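Local coordinates for FrpC operon protein (Neisseria meningitidis, PDB 5EDF) that is an iron-regulated protein of meningococcus that binds the RTX protein FrpC and may take part in adhesion, although its precise function is unknown, at residues S57-K69 / L95-A107. Residues are numbered along the deposited sequence; the frame is centred on the assembly and turned at random. Where two conformers were deposited one is given.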
loop_
_atom_site.group_PDB
_atom_site.type_symbol
_atom_site.label_atom_id
_atom_site.label_comp_id
_atom_site.label_asym_id
_atom_site.label_seq_id
_atom_site.Cartn_x
_atom_site.Cartn_y
_atom_site.Cartn_z
ATOM N N SER A 57 -5.358 4.987 20.733
ATOM C CA SER A 57 -4.771 3.658 20.962
ATOM C C SER A 57 -5.408 2.665 20.015
ATOM O O SER A 57 -6.617 2.447 20.057
ATOM C CB SER A 57 -5.010 3.213 22.403
ATOM O OG SER A 57 -4.338 4.037 23.324
ATOM N N ILE A 58 -4.624 2.093 19.103
ATOM C CA ILE A 58 -5.170 1.254 18.036
ATOM C C ILE A 58 -4.297 0.019 17.838
ATOM O O ILE A 58 -3.207 -0.058 18.400
ATOM C CB ILE A 58 -5.270 2.044 16.714
ATOM C CG1 ILE A 58 -3.939 2.718 16.332
ATOM C CG2 ILE A 58 -6.230 3.218 16.856
ATOM C CD1 ILE A 58 -2.911 1.866 15.974
ATOM N N ASN A 59 -4.820 -0.964 17.135
ATOM C CA ASN A 59 -4.055 -2.121 16.669
ATOM C C ASN A 59 -3.660 -2.021 15.211
ATOM O O ASN A 59 -2.736 -2.691 14.786
ATOM C CB ASN A 59 -4.875 -3.418 16.844
ATOM C CG ASN A 59 -5.261 -3.690 18.279
ATOM O OD1 ASN A 59 -6.365 -4.156 18.546
ATOM N ND2 ASN A 59 -4.357 -3.411 19.199
ATOM N N LEU A 60 -4.387 -1.242 14.419
ATOM C CA LEU A 60 -4.066 -1.062 13.018
ATOM C C LEU A 60 -4.509 0.321 12.591
ATOM O O LEU A 60 -5.449 0.885 13.191
ATOM C CB LEU A 60 -4.719 -2.134 12.115
ATOM C CG LEU A 60 -6.216 -2.014 11.857
ATOM C CD1 LEU A 60 -6.564 -1.104 10.713
ATOM C CD2 LEU A 60 -6.798 -3.417 11.594
ATOM N N ILE A 61 -3.837 0.854 11.581
ATOM C CA ILE A 61 -4.221 2.073 10.899
ATOM C C ILE A 61 -4.357 1.741 9.429
ATOM O O ILE A 61 -3.505 1.036 8.888
ATOM C CB ILE A 61 -3.154 3.183 11.033
ATOM C CG1 ILE A 61 -2.821 3.458 12.512
ATOM C CG2 ILE A 61 -3.642 4.476 10.322
ATOM C CD1 ILE A 61 -1.618 4.376 12.665
ATOM N N GLU A 62 -5.399 2.230 8.772
ATOM C CA GLU A 62 -5.606 2.033 7.346
ATOM C C GLU A 62 -5.559 3.377 6.685
ATOM O O GLU A 62 -6.534 4.127 6.715
ATOM C CB GLU A 62 -6.933 1.308 7.043
ATOM C CG GLU A 62 -7.126 0.969 5.570
ATOM C CD GLU A 62 -8.379 0.193 5.298
ATOM O OE1 GLU A 62 -9.351 0.296 6.089
ATOM O OE2 GLU A 62 -8.413 -0.541 4.282
ATOM N N ILE A 63 -4.414 3.755 6.137
ATOM C CA ILE A 63 -4.305 4.994 5.366
ATOM C C ILE A 63 -4.779 4.763 3.943
ATOM O O ILE A 63 -4.833 3.607 3.484
ATOM C CB ILE A 63 -2.872 5.577 5.390
ATOM C CG1 ILE A 63 -1.857 4.694 4.667
ATOM C CG2 ILE A 63 -2.444 5.892 6.827
ATOM C CD1 ILE A 63 -0.514 5.426 4.370
ATOM N N SER A 64 -5.113 5.835 3.246
ATOM C CA SER A 64 -5.571 5.748 1.871
ATOM C C SER A 64 -4.790 6.764 1.066
ATOM O O SER A 64 -4.655 7.911 1.455
ATOM C CB SER A 64 -7.098 5.965 1.790
ATOM O OG SER A 64 -7.841 5.060 2.589
ATOM N N VAL A 65 -4.243 6.316 -0.059
ATOM C CA VAL A 65 -3.473 7.173 -0.953
ATOM C C VAL A 65 -4.012 7.164 -2.372
ATOM O O VAL A 65 -4.379 6.114 -2.918
ATOM C CB VAL A 65 -1.994 6.796 -0.983
ATOM C CG1 VAL A 65 -1.304 7.020 0.384
ATOM C CG2 VAL A 65 -1.799 5.323 -1.406
ATOM N N TYR A 66 -4.078 8.343 -2.960
ATOM C CA TYR A 66 -4.358 8.473 -4.371
ATOM C C TYR A 66 -3.059 8.268 -5.132
ATOM O O TYR A 66 -2.024 8.854 -4.780
ATOM C CB TYR A 66 -4.934 9.866 -4.674
ATOM C CG TYR A 66 -5.110 10.219 -6.137
ATOM C CD1 TYR A 66 -6.006 9.541 -6.936
ATOM C CD2 TYR A 66 -4.382 11.227 -6.702
ATOM C CE1 TYR A 66 -6.179 9.864 -8.259
ATOM C CE2 TYR A 66 -4.578 11.573 -8.020
ATOM C CZ TYR A 66 -5.455 10.874 -8.791
ATOM O OH TYR A 66 -5.644 11.216 -10.140
ATOM N N TYR A 67 -3.098 7.430 -6.161
ATOM C CA TYR A 67 -1.901 7.214 -6.986
ATOM C C TYR A 67 -2.135 7.829 -8.337
ATOM O O TYR A 67 -3.223 7.755 -8.900
ATOM C CB TYR A 67 -1.496 5.740 -7.055
ATOM C CG TYR A 67 -2.427 4.825 -7.852
ATOM C CD1 TYR A 67 -2.290 4.675 -9.211
ATOM C CD2 TYR A 67 -3.463 4.147 -7.225
ATOM C CE1 TYR A 67 -3.144 3.856 -9.928
ATOM C CE2 TYR A 67 -4.299 3.317 -7.913
ATOM C CZ TYR A 67 -4.145 3.160 -9.270
ATOM O OH TYR A 67 -5.012 2.318 -9.944
ATOM N N LYS A 68 -1.085 8.499 -8.821
ATOM C CA LYS A 68 -1.173 9.329 -10.014
ATOM C C LYS A 68 0.045 9.188 -10.916
ATOM O O LYS A 68 1.181 9.196 -10.447
ATOM C CB LYS A 68 -1.300 10.788 -9.549
ATOM C CG LYS A 68 -1.495 11.801 -10.614
ATOM C CD LYS A 68 -1.639 13.189 -10.034
ATOM C CE LYS A 68 -0.334 13.820 -9.577
ATOM N NZ LYS A 68 -0.511 15.263 -9.206
ATOM N N LYS A 69 -0.191 9.119 -12.234
ATOM C CA LYS A 69 0.890 9.044 -13.207
ATOM C C LYS A 69 1.490 10.443 -13.429
ATOM O O LYS A 69 0.741 11.414 -13.594
ATOM C CB LYS A 69 0.328 8.498 -14.514
ATOM C CG LYS A 69 1.360 8.098 -15.534
ATOM C CD LYS A 69 2.045 6.819 -15.123
ATOM C CE LYS A 69 3.098 6.426 -16.130
ATOM N NZ LYS A 69 2.493 5.785 -17.332
ATOM N N LEU A 95 -14.355 2.481 -6.023
ATOM C CA LEU A 95 -13.976 2.282 -7.432
ATOM C C LEU A 95 -13.280 3.508 -8.041
ATOM O O LEU A 95 -13.794 4.194 -8.917
ATOM C CB LEU A 95 -15.163 1.834 -8.271
ATOM C CG LEU A 95 -15.838 0.526 -7.835
ATOM C CD1 LEU A 95 -16.883 0.169 -8.857
ATOM C CD2 LEU A 95 -14.843 -0.646 -7.639
ATOM N N ASP A 96 -12.093 3.769 -7.529
ATOM C CA ASP A 96 -11.241 4.832 -8.048
ATOM C C ASP A 96 -9.794 4.471 -7.699
ATOM O O ASP A 96 -9.554 3.419 -7.077
ATOM C CB ASP A 96 -11.667 6.213 -7.513
ATOM C CG ASP A 96 -11.439 7.344 -8.519
ATOM O OD1 ASP A 96 -10.330 7.467 -9.058
ATOM O OD2 ASP A 96 -12.389 8.105 -8.827
ATOM N N SER A 97 -8.846 5.301 -8.146
ATOM C CA SER A 97 -7.411 5.018 -8.027
ATOM C C SER A 97 -6.895 5.446 -6.673
ATOM O O SER A 97 -6.034 6.313 -6.557
ATOM C CB SER A 97 -6.622 5.704 -9.140
ATOM O OG SER A 97 -6.791 7.099 -9.092
ATOM N N VAL A 98 -7.470 4.840 -5.640
ATOM C CA VAL A 98 -7.106 5.095 -4.266
ATOM C C VAL A 98 -6.835 3.739 -3.623
ATOM O O VAL A 98 -7.724 2.870 -3.570
ATOM C CB VAL A 98 -8.206 5.867 -3.518
ATOM C CG1 VAL A 98 -7.854 5.978 -2.039
ATOM C CG2 VAL A 98 -8.452 7.271 -4.156
ATOM N N ASP A 99 -5.611 3.593 -3.113
ATOM C CA ASP A 99 -5.166 2.353 -2.489
ATOM C C ASP A 99 -5.198 2.476 -0.966
ATOM O O ASP A 99 -4.945 3.554 -0.414
ATOM C CB ASP A 99 -3.735 2.029 -2.937
ATOM C CG ASP A 99 -3.607 1.763 -4.403
ATOM O OD1 ASP A 99 -4.552 1.263 -5.032
ATOM O OD2 ASP A 99 -2.497 2.033 -4.953
ATOM N N ASP A 100 -5.478 1.369 -0.288
ATOM C CA ASP A 100 -5.450 1.287 1.165
ATOM C C ASP A 100 -4.191 0.612 1.628
ATOM O O ASP A 100 -3.786 -0.414 1.057
ATOM C CB ASP A 100 -6.655 0.514 1.664
ATOM C CG ASP A 100 -7.939 1.266 1.430
ATOM O OD1 ASP A 100 -8.089 2.350 1.995
ATOM O OD2 ASP A 100 -8.782 0.724 0.690
ATOM N N ILE A 101 -3.559 1.148 2.649
ATOM C CA ILE A 101 -2.331 0.588 3.196
ATOM C C ILE A 101 -2.544 0.329 4.673
ATOM O O ILE A 101 -2.883 1.254 5.421
ATOM C CB ILE A 101 -1.114 1.524 2.941
ATOM C CG1 ILE A 101 -0.916 1.749 1.430
ATOM C CG2 ILE A 101 0.123 0.930 3.634
ATOM C CD1 ILE A 101 0.012 2.884 1.095
ATOM N N VAL A 102 -2.418 -0.930 5.088
ATOM C CA VAL A 102 -2.720 -1.335 6.456
ATOM C C VAL A 102 -1.422 -1.459 7.234
ATOM O O VAL A 102 -0.538 -2.241 6.878
ATOM C CB VAL A 102 -3.557 -2.602 6.493
ATOM C CG1 VAL A 102 -3.806 -3.047 7.948
ATOM C CG2 VAL A 102 -4.879 -2.410 5.775
ATOM N N ILE A 103 -1.344 -0.712 8.331
ATOM C CA ILE A 103 -0.160 -0.614 9.176
ATOM C C ILE A 103 -0.472 -1.203 10.540
ATOM O O ILE A 103 -1.449 -0.795 11.184
ATOM C CB ILE A 103 0.281 0.841 9.347
ATOM C CG1 ILE A 103 0.519 1.496 8.003
ATOM C CG2 ILE A 103 1.549 0.925 10.233
ATOM C CD1 ILE A 103 0.691 3.017 8.046
ATOM N N ARG A 104 0.369 -2.127 10.994
ATOM C CA ARG A 104 0.288 -2.731 12.335
ATOM C C ARG A 104 1.665 -2.747 12.939
ATOM O O ARG A 104 2.660 -2.624 12.237
ATOM C CB ARG A 104 -0.220 -4.177 12.289
ATOM C CG ARG A 104 -1.586 -4.282 11.725
ATOM C CD ARG A 104 -2.072 -5.729 11.753
ATOM N NE ARG A 104 -2.424 -6.054 13.119
ATOM C CZ ARG A 104 -3.666 -6.161 13.611
ATOM N NH1 ARG A 104 -4.738 -6.064 12.845
ATOM N NH2 ARG A 104 -3.813 -6.405 14.890
ATOM N N LYS A 105 1.751 -2.909 14.264
ATOM C CA LYS A 105 3.048 -3.076 14.889
ATOM C C LYS A 105 3.210 -4.501 15.386
ATOM O O LYS A 105 2.699 -4.849 16.427
ATOM C CB LYS A 105 3.246 -2.055 15.998
ATOM C CG LYS A 105 4.701 -1.989 16.504
ATOM C CD LYS A 105 4.905 -1.056 17.652
ATOM C CE LYS A 105 4.338 -1.614 18.912
ATOM N NZ LYS A 105 5.348 -2.501 19.572
ATOM N N ASP A 106 3.997 -5.267 14.658
ATOM C CA ASP A 106 4.224 -6.688 14.934
ATOM C C ASP A 106 5.585 -7.086 14.444
ATOM O O ASP A 106 6.094 -6.501 13.510
ATOM C CB ASP A 106 3.204 -7.529 14.191
ATOM C CG ASP A 106 1.826 -7.461 14.799
ATOM O OD1 ASP A 106 1.740 -7.638 16.034
ATOM O OD2 ASP A 106 0.828 -7.278 14.058
ATOM N N ALA A 107 6.160 -8.117 15.059
ATOM C CA ALA A 107 7.375 -8.697 14.547
ATOM C C ALA A 107 7.121 -9.194 13.128
ATOM O O ALA A 107 6.056 -9.720 12.830
ATOM C CB ALA A 107 7.856 -9.847 15.478
HETATM O O HOH W 1 -0.466 -3.564 15.896
HETATM O O HOH W 2 -6.533 9.087 -11.706
#
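Tyr67 lays one face of its ring against Ser97, whose CB sits 3.8 Å from the ring centroid, a CH-pi contact displaced toward the rim. The Asp99 carboxylate plane is turned only 19° from that of the ring, and OD2 approaches obliquely to 3.3 Å from Tyr67 CD2. Both polar ends are held from the C-terminal part of the chain: Asp99 receives the backbone N-H groups of Phe196 and Ile197 and bonds Tyr211, while Tyr67 OH meets Glu199 and the N-H of Arg198. These bonds probably stabilise a charged Asp99 despite its burial.

Further along the same side, the side chains that meet across the two strands are aliphatic. With Ile63 CG1 set between its own N and carbonyl carbon (chi1 67°), that branch leans over the neighbouring strand and reaches Ile101 CB at 3.7 Å. Ile101 in turn sends its CD1 to Val65 CG2, 3.9 Å away, and thus lies diagonally between Ile63, its partner across the strands, and Val65. Strands 18-23 and 26-31 cover Ile61 on this side, and 26-31 also reaches Ile63.

On the other side polar groups meet. Ser64 OG donates to Asp100 OD1 at 2.8 Å, approaching nearly along the C-O axis, and Arg37 forms a salt bridge to the same oxygen. This double hold may offset the nearness of Glu62, whose extended chain brings OE2 to 3.7 Å from Asp100 OD1 with the carboxylate planes 51° apart.

Paired backbone bonds join Ile61 to Ile103, Ile63 to Ile101 and Val65 to Asp99; one more, Tyr67 N to Ser97 O at 3.2 Å, ends the series at an inverse gamma turn centred on Ser97. The principle is that of twisted antiparallel beta pairing, here between neighbouring strands of the large antiparallel sheet of FrpD, reported as a novel fold.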